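Local coordinates for glutathione S-transferase 1 (Ascaris suum, PDB 4Q5F), which conjugates reduced glutathione to a wide range of hydrophobic electrophiles and can also act as a glutathione peroxidase, at residues 112-117 with 135-140; 116-121 with 177-182; 143-148 with 185-190; 171-176 with 194-199. One frame throughout, in Å; residues are numbered along the deposited sequence.

Contact 1 (112-117 with 135-140); sequences AELRPC and EVAVPA. With GSH (glutathione), chain F.
Leu114 and Glu113 lie against Ala137 and Ala140 where the end of helix 94-114 meets helix 129-155, inside the all-helical C-terminal domain of the glutathione transferase fold. The close part sets two alanines against Leu114 and the CB of Glu113. Methyl CD2 of Leu114 sits 3.9 Å from CA of Ala137, close enough to touch the backbone itself, and 4.2 Å from CB of Ala140. That same CB of Ala140 meets CB of Glu113 at 3.8 Å. With alanine at both 137 and 140, the backbones come close, and the CA atoms of Leu114 and Ala137 are 6.1 Å apart. No hydrogen bond crosses between the two segments, and the contacts here are van der Waals ones. The more open side begins at Glu113, whose chain bends at chi2 (-100°), which sets CD; OE2 of its carboxylate makes a weak hydrogen bond with His144 NE2. It continues at Val136, which is partly exposed and stands in a wider, pi-type turn of its helix. CG1 of Val136, anti to the backbone N (chi1 -168°), fits between Glu113 O and the sulfur of Cys117, and is 3.7 Å from that SG. The sulfur is not a free thiol in this structure: a glutathione molecule is joined to it as a mixed disulfide, with Cys117 SG bonded to glutathione SG2 at 2.0 Å.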
# COMPACT_ATOMS: atom_id res chain seq x y z
N ALA B 112 5.35 6.45 -5.79
CA ALA B 112 5.95 5.37 -6.56
C ALA B 112 6.57 5.90 -7.86
O ALA B 112 7.44 5.26 -8.45
CB ALA B 112 4.92 4.29 -6.86
N GLU B 113 6.11 7.07 -8.30
CA GLU B 113 6.64 7.70 -9.50
C GLU B 113 7.92 8.45 -9.16
O GLU B 113 8.91 8.38 -9.89
CB GLU B 113 5.62 8.68 -10.09
CG GLU B 113 4.18 8.17 -10.18
CD GLU B 113 3.81 7.69 -11.56
OE1 GLU B 113 4.68 7.14 -12.26
OE2 GLU B 113 2.63 7.87 -11.95
N LEU B 114 7.89 9.18 -8.05
CA LEU B 114 8.96 10.10 -7.69
C LEU B 114 10.18 9.43 -7.06
O LEU B 114 11.31 9.68 -7.47
CB LEU B 114 8.43 11.15 -6.70
CG LEU B 114 7.34 12.10 -7.20
CD1 LEU B 114 6.95 13.04 -6.08
CD2 LEU B 114 7.81 12.88 -8.42
N ARG B 115 9.94 8.58 -6.06
CA ARG B 115 11.02 8.04 -5.23
C ARG B 115 12.15 7.35 -6.01
O ARG B 115 13.32 7.53 -5.66
CB ARG B 115 10.45 7.11 -4.16
CG ARG B 115 9.90 7.87 -2.95
CD ARG B 115 9.04 7.00 -2.03
NE ARG B 115 8.29 7.83 -1.09
CZ ARG B 115 7.37 7.37 -0.25
NH1 ARG B 115 7.06 6.08 -0.23
NH2 ARG B 115 6.74 8.21 0.57
N PRO B 116 11.82 6.58 -7.05
CA PRO B 116 12.88 5.94 -7.84
C PRO B 116 13.84 6.93 -8.50
O PRO B 116 14.92 6.52 -8.94
CB PRO B 116 12.10 5.17 -8.91
CG PRO B 116 10.76 4.94 -8.33
CD PRO B 116 10.48 6.14 -7.47
N CYS B 117 13.44 8.19 -8.58
CA CYS B 117 14.26 9.25 -9.18
C CYS B 117 14.79 10.22 -8.13
O CYS B 117 15.33 11.27 -8.47
CB CYS B 117 13.45 10.04 -10.20
SG CYS B 117 12.78 9.07 -11.56
N GLU B 135 10.51 14.85 -17.61
CA GLU B 135 10.05 13.56 -18.13
C GLU B 135 9.46 12.62 -17.07
O GLU B 135 8.83 11.62 -17.42
CB GLU B 135 11.20 12.85 -18.85
CG GLU B 135 11.52 13.43 -20.23
CD GLU B 135 10.41 13.20 -21.24
OE1 GLU B 135 9.74 12.15 -21.17
OE2 GLU B 135 10.22 14.07 -22.12
N VAL B 136 9.65 12.93 -15.79
CA VAL B 136 9.14 12.07 -14.72
C VAL B 136 8.48 12.83 -13.57
O VAL B 136 7.37 12.49 -13.16
CB VAL B 136 10.26 11.20 -14.10
CG1 VAL B 136 9.65 10.12 -13.21
CG2 VAL B 136 11.11 10.57 -15.19
N ALA B 137 9.15 13.86 -13.06
CA ALA B 137 8.66 14.57 -11.88
C ALA B 137 7.41 15.41 -12.15
O ALA B 137 6.37 15.18 -11.54
CB ALA B 137 9.75 15.43 -11.27
N VAL B 138 7.57 16.32 -13.10
CA VAL B 138 6.50 17.28 -13.37
C VAL B 138 5.24 16.64 -13.97
O VAL B 138 4.13 17.11 -13.70
CB VAL B 138 6.96 18.54 -14.20
CG1 VAL B 138 5.76 19.43 -14.54
CG2 VAL B 138 8.06 19.35 -13.50
N PRO B 139 5.37 15.60 -14.76
CA PRO B 139 4.16 14.92 -15.22
C PRO B 139 3.46 14.18 -14.08
O PRO B 139 2.23 14.17 -14.02
CB PRO B 139 4.70 13.92 -16.25
CG PRO B 139 6.07 14.39 -16.60
CD PRO B 139 6.58 15.00 -15.34
N ALA B 140 4.24 13.56 -13.20
CA ALA B 140 3.69 12.87 -12.04
C ALA B 140 2.99 13.87 -11.13
O ALA B 140 1.85 13.65 -10.70
CB ALA B 140 4.80 12.16 -11.27
CB2 GSH F . 14.52 6.66 -11.91
SG2 GSH F . 14.42 8.32 -12.50

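Contact 2 (116-121 with 177-182); sequences PCFRVL and ASWESL. With GSH (glutathione), chain F.
Methyl CD1 of Leu182 lies at the edge of the Phe118 ring, in its plane, 3.6 Å from Phe118 CE1. The same methyl stands 3.5 Å above the plane of the indole of Trp179, one turn earlier in the same helix, and is displaced toward the rim, so one carbon serves an edge and a face. At the indole's edge, near its plane, CD1 of Leu121 comes within 4.3 Å of Trp179 CZ3. Phe118 CB is 3.9 Å from Trp179 CH2, which in turn lies at the edge of the phenyl ring. The side chain of Phe118 crosses that of Leu182 at about a right angle. The other branch of Leu182, CD2, approaches the backbone of Leu121, 4.1 Å from the carbonyl C of Leu121. The side-chain contacts are apolar, and no hydrogen bond joins the segments. Cys117 stands at the N-cap position of helix 118-122, and its carbonyl O receives the first-turn bond from Leu121 N. Phe118 also makes an edge-to-face pair with Tyr218, the last residue of the chain. The short helix 118-122 thus leans on the C-terminal end of helix 167-182, while Leu121 reaches Val132 and Leu133 of helix 129-155 and Trp179 rests on Met111 and Leu114 of helix 94-114.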
# COMPACT_ATOMS: atom_id res chain seq x y z
N PRO B 116 11.82 6.58 -7.05
CA PRO B 116 12.88 5.94 -7.84
C PRO B 116 13.84 6.93 -8.50
O PRO B 116 14.92 6.52 -8.94
CB PRO B 116 12.10 5.17 -8.91
CG PRO B 116 10.76 4.94 -8.33
CD PRO B 116 10.48 6.14 -7.47
N CYS B 117 13.44 8.19 -8.58
CA CYS B 117 14.26 9.25 -9.18
C CYS B 117 14.79 10.22 -8.13
O CYS B 117 15.33 11.27 -8.47
CB CYS B 117 13.45 10.04 -10.20
SG CYS B 117 12.78 9.07 -11.56
N PHE B 118 14.62 9.87 -6.86
CA PHE B 118 14.98 10.76 -5.76
C PHE B 118 16.47 11.09 -5.73
O PHE B 118 16.85 12.25 -5.55
CB PHE B 118 14.58 10.13 -4.43
CG PHE B 118 15.31 10.71 -3.26
CD1 PHE B 118 14.95 11.94 -2.74
CD2 PHE B 118 16.38 10.04 -2.68
CE1 PHE B 118 15.63 12.48 -1.66
CE2 PHE B 118 17.06 10.57 -1.61
CZ PHE B 118 16.68 11.80 -1.10
N ARG B 119 17.30 10.07 -5.90
CA ARG B 119 18.74 10.23 -5.71
C ARG B 119 19.40 11.04 -6.83
O ARG B 119 20.31 11.81 -6.58
CB ARG B 119 19.41 8.86 -5.57
CG ARG B 119 19.08 8.17 -4.26
CD ARG B 119 19.56 6.72 -4.24
NE ARG B 119 20.99 6.61 -4.48
CZ ARG B 119 21.93 6.94 -3.60
NH1 ARG B 119 21.59 7.43 -2.41
NH2 ARG B 119 23.21 6.80 -3.91
N VAL B 120 18.93 10.85 -8.06
CA VAL B 120 19.40 11.67 -9.17
C VAL B 120 19.02 13.12 -8.91
O VAL B 120 19.77 14.04 -9.21
CB VAL B 120 18.81 11.18 -10.52
CG1 VAL B 120 19.18 12.13 -11.66
CG2 VAL B 120 19.29 9.77 -10.83
N LEU B 121 17.84 13.32 -8.32
CA LEU B 121 17.35 14.66 -8.03
C LEU B 121 18.05 15.26 -6.82
O LEU B 121 18.26 16.47 -6.76
CB LEU B 121 15.83 14.64 -7.82
CG LEU B 121 14.99 14.45 -9.08
CD1 LEU B 121 13.53 14.29 -8.72
CD2 LEU B 121 15.18 15.62 -10.04
N ALA B 177 5.93 18.21 1.93
CA ALA B 177 6.75 19.33 2.40
C ALA B 177 8.22 19.11 2.06
O ALA B 177 8.91 20.02 1.62
CB ALA B 177 6.58 19.51 3.90
N SER B 178 8.68 17.88 2.26
CA SER B 178 10.07 17.53 1.98
C SER B 178 10.36 17.56 0.48
O SER B 178 11.40 18.06 0.05
CB SER B 178 10.40 16.15 2.54
OG SER B 178 10.25 16.13 3.95
N TRP B 179 9.44 17.03 -0.31
CA TRP B 179 9.60 17.01 -1.76
C TRP B 179 9.61 18.42 -2.34
O TRP B 179 10.16 18.65 -3.42
CB TRP B 179 8.49 16.18 -2.41
CG TRP B 179 8.82 14.73 -2.49
CD1 TRP B 179 8.33 13.74 -1.70
CD2 TRP B 179 9.74 14.11 -3.39
NE1 TRP B 179 8.88 12.53 -2.06
CE2 TRP B 179 9.75 12.74 -3.10
CE3 TRP B 179 10.55 14.59 -4.42
CZ2 TRP B 179 10.54 11.83 -3.80
CZ3 TRP B 179 11.33 13.69 -5.12
CH2 TRP B 179 11.32 12.32 -4.80
N GLU B 180 8.99 19.35 -1.63
CA GLU B 180 8.98 20.75 -2.05
C GLU B 180 10.41 21.30 -2.06
O GLU B 180 10.69 22.29 -2.74
CB GLU B 180 8.11 21.58 -1.10
CG GLU B 180 7.69 22.92 -1.66
CD GLU B 180 6.87 23.74 -0.68
OE1 GLU B 180 6.39 23.17 0.32
OE2 GLU B 180 6.70 24.95 -0.92
N SER B 181 11.30 20.64 -1.33
CA SER B 181 12.69 21.07 -1.22
C SER B 181 13.55 20.52 -2.36
O SER B 181 14.59 21.09 -2.69
CB SER B 181 13.27 20.63 0.12
OG SER B 181 12.40 20.99 1.19
N LEU B 182 13.11 19.41 -2.95
CA LEU B 182 13.84 18.77 -4.04
C LEU B 182 13.41 19.31 -5.39
O LEU B 182 14.15 19.24 -6.37
CB LEU B 182 13.61 17.26 -4.02
CG LEU B 182 14.37 16.43 -2.99
CD1 LEU B 182 13.54 15.24 -2.57
CD2 LEU B 182 15.71 15.99 -3.56
CB2 GSH F . 14.52 6.66 -11.91
SG2 GSH F . 14.42 8.32 -12.50

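Contact 3 (143-148 with 185-190); sequences KHLPLL and DFLSGH
CB of Leu145 lies over one face of the His190 imidazole, the two side chains crossing obliquely. This CB of Leu145 is 3.7 Å from the His190 ring centroid and 16° off the ring normal, which meets the geometry of a CH-pi contact; the displacement is toward the rim, with CE1 and NE2 of His190 the ring atoms nearest that CB. Further out, methyl CD1 of Leu145 reaches past the ring: it is 3.6 Å from CD2 of His190 and comes as close as 3.2 Å to the carbonyl O of Phe186, with Leu187 CD2 a looser neighbour at 4.3 Å. Pro146 adds a second, oblique approach, its CD 3.5 Å from His190 CE1. The proline N has no hydrogen to give to the turn before, and helix 129-155 is kinked there. His190 is also fixed at its polar end, since ND1 is hydrogen-bonded to Glu149, one turn further along that helix. The backbone presents the ring through a type II turn from Leu187 to His190, closed by His190 N to Leu187 O at 2.9 Å; Gly189 takes the positive phi (108°) that this turn requires. In the fold, the loop leaves helix 167-182 and runs to His190, at the N-cap position of helix 191-201, while Leu145 also meets Phe110 of helix 94-114 and Leu193 of helix 191-201.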
# COMPACT_ATOMS: atom_id res chain seq x y z
N LYS B 143 -0.28 15.07 -12.66
CA LYS B 143 -1.36 14.08 -12.62
C LYS B 143 -1.94 13.93 -11.22
O LYS B 143 -3.16 13.89 -11.05
CB LYS B 143 -0.88 12.71 -13.11
CG LYS B 143 -2.03 11.72 -13.31
CD LYS B 143 -1.55 10.28 -13.46
CE LYS B 143 -2.64 9.42 -14.11
NZ LYS B 143 -2.45 7.97 -13.87
N HIS B 144 -1.07 13.84 -10.22
CA HIS B 144 -1.48 13.39 -8.89
C HIS B 144 -1.97 14.49 -7.96
O HIS B 144 -2.92 14.28 -7.20
CB HIS B 144 -0.34 12.62 -8.23
CG HIS B 144 -0.15 11.24 -8.79
ND1 HIS B 144 -0.92 10.17 -8.39
CD2 HIS B 144 0.70 10.76 -9.72
CE1 HIS B 144 -0.54 9.09 -9.04
NE2 HIS B 144 0.44 9.42 -9.86
N LEU B 145 -1.32 15.65 -7.99
CA LEU B 145 -1.71 16.75 -7.11
C LEU B 145 -3.17 17.17 -7.28
O LEU B 145 -3.87 17.36 -6.29
CB LEU B 145 -0.78 17.96 -7.30
CG LEU B 145 0.68 17.79 -6.86
CD1 LEU B 145 1.42 19.10 -7.00
CD2 LEU B 145 0.79 17.27 -5.43
N PRO B 146 -3.64 17.32 -8.53
CA PRO B 146 -5.07 17.63 -8.69
C PRO B 146 -5.98 16.57 -8.06
O PRO B 146 -7.06 16.91 -7.56
CB PRO B 146 -5.27 17.67 -10.21
CG PRO B 146 -3.94 17.39 -10.83
CD PRO B 146 -2.89 17.51 -9.78
N LEU B 147 -5.56 15.31 -8.08
CA LEU B 147 -6.36 14.23 -7.51
C LEU B 147 -6.39 14.31 -5.98
O LEU B 147 -7.41 14.04 -5.36
CB LEU B 147 -5.84 12.87 -7.97
CG LEU B 147 -5.86 12.65 -9.49
CD1 LEU B 147 -5.14 11.37 -9.87
CD2 LEU B 147 -7.29 12.63 -10.01
N LEU B 148 -5.26 14.66 -5.38
CA LEU B 148 -5.20 14.84 -3.93
C LEU B 148 -6.00 16.06 -3.51
O LEU B 148 -6.67 16.06 -2.48
CB LEU B 148 -3.75 14.99 -3.46
CG LEU B 148 -2.80 13.80 -3.62
CD1 LEU B 148 -1.46 14.12 -2.97
CD2 LEU B 148 -3.38 12.53 -3.03
N ASP B 185 8.81 24.84 -7.00
CA ASP B 185 7.45 25.08 -7.48
C ASP B 185 6.66 23.78 -7.59
O ASP B 185 5.73 23.67 -8.40
CB ASP B 185 7.48 25.83 -8.82
CG ASP B 185 8.34 27.08 -8.77
OD1 ASP B 185 7.87 28.10 -8.22
OD2 ASP B 185 9.48 27.04 -9.28
N PHE B 186 7.04 22.81 -6.77
CA PHE B 186 6.37 21.52 -6.67
C PHE B 186 4.88 21.67 -6.34
O PHE B 186 4.05 20.91 -6.83
CB PHE B 186 7.06 20.69 -5.59
CG PHE B 186 6.42 19.35 -5.33
CD1 PHE B 186 6.55 18.32 -6.24
CD2 PHE B 186 5.73 19.12 -4.15
CE1 PHE B 186 5.98 17.09 -6.00
CE2 PHE B 186 5.16 17.89 -3.90
CZ PHE B 186 5.28 16.87 -4.82
N LEU B 187 4.56 22.65 -5.50
CA LEU B 187 3.18 22.89 -5.09
C LEU B 187 2.59 24.12 -5.77
O LEU B 187 1.41 24.43 -5.59
CB LEU B 187 3.11 23.06 -3.58
CG LEU B 187 3.47 21.82 -2.76
CD1 LEU B 187 3.38 22.14 -1.28
CD2 LEU B 187 2.58 20.63 -3.11
N SER B 188 3.41 24.83 -6.53
CA SER B 188 2.95 26.01 -7.26
C SER B 188 1.76 25.65 -8.15
O SER B 188 1.87 24.77 -9.01
CB SER B 188 4.08 26.59 -8.10
OG SER B 188 5.09 27.14 -7.28
N GLY B 189 0.64 26.32 -7.93
CA GLY B 189 -0.58 26.06 -8.67
C GLY B 189 -1.64 25.36 -7.84
O GLY B 189 -2.79 25.21 -8.27
N HIS B 190 -1.25 24.92 -6.64
CA HIS B 190 -2.13 24.17 -5.75
C HIS B 190 -2.12 24.73 -4.34
O HIS B 190 -1.50 24.16 -3.44
CB HIS B 190 -1.67 22.71 -5.68
CG HIS B 190 -1.63 22.03 -7.01
ND1 HIS B 190 -2.72 21.36 -7.54
CD2 HIS B 190 -0.64 21.90 -7.92
CE1 HIS B 190 -2.41 20.86 -8.71
NE2 HIS B 190 -1.14 21.17 -8.97

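Contact 4 (171-176 with 194-199)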
# COMPACT_ATOMS: atom_id res chain seq x y z
N VAL B 171 1.47 11.96 7.54
CA VAL B 171 2.51 11.39 6.69
C VAL B 171 2.56 12.09 5.34
O VAL B 171 3.64 12.38 4.82
CB VAL B 171 2.29 9.88 6.48
CG1 VAL B 171 3.37 9.30 5.56
CG2 VAL B 171 2.30 9.15 7.81
N ILE B 172 1.39 12.34 4.76
CA ILE B 172 1.30 12.96 3.44
C ILE B 172 1.93 14.34 3.44
O ILE B 172 2.81 14.63 2.63
CB ILE B 172 -0.18 13.05 2.97
CG1 ILE B 172 -0.69 11.67 2.59
CG2 ILE B 172 -0.32 14.00 1.77
CD1 ILE B 172 -2.19 11.59 2.37
N THR B 173 1.49 15.20 4.36
CA THR B 173 1.94 16.58 4.40
C THR B 173 3.44 16.70 4.67
O THR B 173 4.10 17.60 4.16
CB THR B 173 1.17 17.39 5.45
OG1 THR B 173 1.27 16.74 6.72
CG2 THR B 173 -0.29 17.51 5.06
N ASP B 174 3.97 15.80 5.49
CA ASP B 174 5.40 15.82 5.79
C ASP B 174 6.21 15.48 4.54
O ASP B 174 7.21 16.13 4.24
CB ASP B 174 5.74 14.84 6.91
CG ASP B 174 7.21 14.89 7.30
OD1 ASP B 174 7.62 15.87 7.96
OD2 ASP B 174 7.95 13.95 6.95
N SER B 175 5.76 14.45 3.83
CA SER B 175 6.45 13.99 2.63
C SER B 175 6.38 15.05 1.53
O SER B 175 7.39 15.36 0.90
CB SER B 175 5.84 12.68 2.13
OG SER B 175 5.72 11.74 3.18
N LEU B 176 5.19 15.60 1.31
CA LEU B 176 5.01 16.66 0.32
C LEU B 176 5.89 17.86 0.65
O LEU B 176 6.52 18.44 -0.23
CB LEU B 176 3.54 17.10 0.27
CG LEU B 176 2.53 16.11 -0.29
CD1 LEU B 176 1.13 16.72 -0.26
CD2 LEU B 176 2.89 15.69 -1.71
N LYS B 194 -1.23 23.68 -0.35
CA LYS B 194 -0.29 24.50 0.39
C LYS B 194 -0.85 24.88 1.76
O LYS B 194 -0.14 24.83 2.77
CB LYS B 194 0.07 25.76 -0.40
CG LYS B 194 1.29 25.59 -1.30
CD LYS B 194 1.16 26.33 -2.62
CE LYS B 194 1.19 27.84 -2.45
NZ LYS B 194 1.23 28.55 -3.76
N LYS B 195 -2.12 25.27 1.80
CA LYS B 195 -2.78 25.59 3.06
C LYS B 195 -2.87 24.34 3.93
O LYS B 195 -2.58 24.37 5.13
CB LYS B 195 -4.19 26.14 2.81
CG LYS B 195 -4.23 27.55 2.25
CD LYS B 195 -5.62 28.16 2.36
CE LYS B 195 -6.49 27.81 1.16
NZ LYS B 195 -7.92 28.19 1.32
N TYR B 196 -3.31 23.25 3.31
CA TYR B 196 -3.45 21.95 3.96
C TYR B 196 -2.16 21.52 4.65
O TYR B 196 -2.19 21.03 5.78
CB TYR B 196 -3.88 20.93 2.90
CG TYR B 196 -3.78 19.47 3.30
CD1 TYR B 196 -4.47 18.98 4.41
CD2 TYR B 196 -3.04 18.58 2.54
CE1 TYR B 196 -4.39 17.65 4.76
CE2 TYR B 196 -2.96 17.25 2.88
CZ TYR B 196 -3.64 16.79 3.99
OH TYR B 196 -3.56 15.46 4.32
N ILE B 197 -1.04 21.71 3.97
CA ILE B 197 0.27 21.38 4.54
C ILE B 197 0.64 22.36 5.65
O ILE B 197 1.22 21.97 6.66
CB ILE B 197 1.36 21.38 3.44
CG1 ILE B 197 1.07 20.26 2.43
CG2 ILE B 197 2.75 21.18 4.04
CD1 ILE B 197 1.84 20.39 1.14
N GLU B 198 0.30 23.63 5.45
CA GLU B 198 0.58 24.66 6.46
C GLU B 198 -0.18 24.36 7.74
O GLU B 198 0.35 24.47 8.84
CB GLU B 198 0.18 26.04 5.93
CG GLU B 198 0.66 27.20 6.80
CD GLU B 198 -0.05 28.50 6.46
OE1 GLU B 198 -1.24 28.64 6.81
OE2 GLU B 198 0.59 29.38 5.85
N HIS B 199 -1.45 23.97 7.58
CA HIS B 199 -2.33 23.71 8.71
C HIS B 199 -1.82 22.56 9.59
O HIS B 199 -1.56 22.75 10.77
CB HIS B 199 -3.74 23.38 8.21
CG HIS B 199 -4.74 23.14 9.30
ND1 HIS B 199 -5.83 23.94 9.50
CD2 HIS B 199 -4.80 22.17 10.24
CE1 HIS B 199 -6.53 23.49 10.53
NE2 HIS B 199 -5.93 22.41 10.99
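Val171 O, on the helix whose Thr173 and Leu176 pack against Tyr196 and Ile197, is gripped twice by one serine: Ser175 OG lies 2.7 Å and Ser175 N 3.1 Å from Val171 O, on opposite faces of the carbonyl plane. No hydrogen bond crosses between the two helices; the contacts are mostly apolar. Methyl CG2 of Thr173 sits over one face of the Tyr196 ring, 3.8 Å from its centroid and 24° off the normal, a CH-pi contact displaced toward CE2 and CZ. The threonine torsion (chi1 55°) leaves OG1 between backbone N and carbonyl carbon, hydrogen-bonded to Asp169 O of its own helix. Tyr196 OH is hydrogen-bonded to Asp169 OD1, so one residue just outside the segment holds both polar ends. Ile172 CG2 lies at the ring's edge. Ile197 CD1 reaches Leu176 CB at 3.8 Å, the two side chains crossing at about a right angle. The helix axes pass 9.3 Å apart, with a signed crossing angle of -109°. Helix 191-201 therefore runs steeply across helix 167-182, which is packed by Ile172 and Ser175 against Phe107 of helix 94-114 and by Asp174 against helix 27-37 of the thioredoxin-like domain.

Followed from the N terminus, contact 1 closes first, bringing helix 129-155 back to the end of helix 94-114. Contact 2 starts from the same stretch, sharing Pro116 and Cys117, but closes much later, on helix 167-182. Contact 3 opens on helix 129-155 after contact 1 has closed and ends in the loop 185-190, so it crosses contact 2. Contact 4, from helix 167-182 to helix 191-201, crosses both contacts 2 and 3 and follows contact 1 in series. Side chains join them: Ala177 touches Ile197 between contacts 2 and 4, Phe186 touches Trp179 and Leu176, and Leu187 meets Ile197. Together they tie five helices of the C-terminal domain into one bundle.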